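Local coordinates for G protein alpha subunit (Entamoeba histolytica, PDB 4FID) that binds guanine nucleotides as the alpha subunit of a heterotrimeric G protein and probably transduces signals from transmembrane receptors, at residues Lys18-Ala22 with Leu165-Gly169. Sequence-based numbering, arbitrary orientation.
Sequences KSTIA and LIDVG. With GDP (guanosine-5'-diphosphate), chain C.
In the diphosphate pocket of this G-alpha subunit, Lys18 at the start of helix 18-28 reaches between GDP and Asp167 at the end of strand 162-167. Bent at chi3 and chi4, the lysine chain carries NZ to Asp167 OD2 in a salt bridge of 3.2 Å, received on the syn lone pair of that oxygen. The same NZ makes a weak hydrogen bond to beta-phosphate oxygen O3B of GDP, so the ammonium links the nucleotide to the strand end, and its charge probably offsets both anions. The end of the lysine chain also passes the Val168 carbonyl. Asp167 holds CG anti to its own N (chi1 176°), which sends the carboxylate out to the helix; there OD1 lies 3.9 Å from Ala22 CB. The Ala22 methyl also meets CD1 of Leu165 at 4.2 Å, a single apolar contact one helical turn on from the salt bridge. At the helix start Ser19 N donates to GDP O3B (3.0 Å), while Thr20 OG1 bonds alpha-phosphate oxygen O1A at 2.9 Å, joined by a weak bond from Thr20 N. The Ser19 side chain lies beside Thr148, two residues predicted to bind magnesium. The lysine and amides on the phosphates are characteristic of P-loop NTPases, and the DxxG aspartate beside them of the Ras-like GTPases among them.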
# COMPACT_ATOMS: atom_id res chain seq x y z
N LYS A 18 1.28 -2.47 3.27
CA LYS A 18 0.98 -3.21 4.50
C LYS A 18 0.67 -2.27 5.66
O LYS A 18 -0.12 -2.60 6.56
CB LYS A 18 2.11 -4.19 4.84
CG LYS A 18 2.99 -3.83 6.00
CD LYS A 18 4.20 -4.79 6.07
CE LYS A 18 5.52 -4.03 6.18
NZ LYS A 18 5.32 -2.71 6.89
N SER A 19 1.26 -1.08 5.62
CA SER A 19 1.00 -0.05 6.64
C SER A 19 -0.41 0.52 6.48
O SER A 19 -1.07 0.85 7.46
CB SER A 19 2.08 1.04 6.60
OG SER A 19 1.52 2.34 6.56
N THR A 20 -0.88 0.60 5.25
CA THR A 20 -2.25 1.02 5.00
C THR A 20 -3.25 -0.02 5.51
O THR A 20 -4.31 0.31 6.04
CB THR A 20 -2.50 1.20 3.52
OG1 THR A 20 -1.55 2.15 2.99
CG2 THR A 20 -3.94 1.68 3.30
N ILE A 21 -2.92 -1.29 5.34
CA ILE A 21 -3.76 -2.33 5.90
C ILE A 21 -3.88 -2.18 7.43
O ILE A 21 -4.96 -2.33 7.99
CB ILE A 21 -3.19 -3.71 5.58
CG1 ILE A 21 -3.05 -3.89 4.06
CG2 ILE A 21 -4.04 -4.79 6.24
CD1 ILE A 21 -4.36 -4.06 3.34
N ALA A 22 -2.76 -1.90 8.09
CA ALA A 22 -2.74 -1.78 9.55
C ALA A 22 -3.55 -0.59 10.08
O ALA A 22 -4.22 -0.70 11.11
CB ALA A 22 -1.30 -1.71 10.05
N LEU A 165 -2.04 -7.13 16.73
CA LEU A 165 -1.48 -6.94 15.40
C LEU A 165 -0.05 -6.46 15.57
O LEU A 165 0.20 -5.47 16.27
CB LEU A 165 -2.34 -5.92 14.63
CG LEU A 165 -2.21 -5.69 13.11
CD1 LEU A 165 -0.93 -4.96 12.76
CD2 LEU A 165 -2.28 -6.98 12.32
N ILE A 166 0.90 -7.17 14.95
CA ILE A 166 2.31 -6.76 14.96
C ILE A 166 2.72 -6.37 13.56
O ILE A 166 2.79 -7.23 12.68
CB ILE A 166 3.22 -7.90 15.41
CG1 ILE A 166 2.78 -8.41 16.79
CG2 ILE A 166 4.73 -7.44 15.37
CD1 ILE A 166 3.37 -9.74 17.17
N ASP A 167 2.97 -5.08 13.36
CA ASP A 167 3.35 -4.56 12.03
C ASP A 167 4.86 -4.40 11.94
O ASP A 167 5.44 -3.49 12.54
CB ASP A 167 2.63 -3.23 11.77
CG ASP A 167 3.02 -2.58 10.47
OD1 ASP A 167 2.61 -1.42 10.26
OD2 ASP A 167 3.74 -3.19 9.64
N VAL A 168 5.52 -5.30 11.21
CA VAL A 168 6.98 -5.29 11.13
C VAL A 168 7.46 -4.51 9.91
O VAL A 168 7.24 -4.92 8.79
CB VAL A 168 7.56 -6.71 11.05
CG1 VAL A 168 9.06 -6.65 11.16
CG2 VAL A 168 6.99 -7.61 12.14
N GLY A 169 8.12 -3.38 10.14
CA GLY A 169 8.65 -2.58 9.04
C GLY A 169 10.17 -2.69 8.95
O GLY A 169 10.73 -3.77 9.13
PB GDP C . 4.52 0.11 3.81
O1B GDP C . 4.62 1.03 5.00
O2B GDP C . 5.88 -0.06 3.20
O3B GDP C . 4.01 -1.22 4.31
O3A GDP C . 3.52 0.69 2.66
PA GDP C . 2.45 1.90 2.88
O1A GDP C . 1.23 1.44 3.65
O2A GDP C . 3.10 3.08 3.59
O5' GDP C . 2.06 2.35 1.38
C5' GDP C . 2.28 3.70 0.95
C4' GDP C . 1.23 4.17 -0.08
O4' GDP C . 0.57 3.08 -0.73
C3' GDP C . 0.15 5.04 0.55
O3' GDP C . 0.09 6.31 -0.13
C2' GDP C . -1.14 4.25 0.38
O2' GDP C . -2.28 5.12 0.19
C1' GDP C . -0.83 3.36 -0.83
N9 GDP C . -1.65 2.12 -0.88
C8 GDP C . -1.59 1.04 -0.07
N7 GDP C . -2.51 0.10 -0.43
C5 GDP C . -3.18 0.58 -1.50
C6 GDP C . -4.28 0.11 -2.38
O6 GDP C . -4.82 -0.99 -2.21
N1 GDP C . -4.69 0.92 -3.36
C2 GDP C . -4.13 2.12 -3.59
N2 GDP C . -4.59 2.87 -4.61
N3 GDP C . -3.11 2.61 -2.83
C4 GDP C . -2.61 1.90 -1.79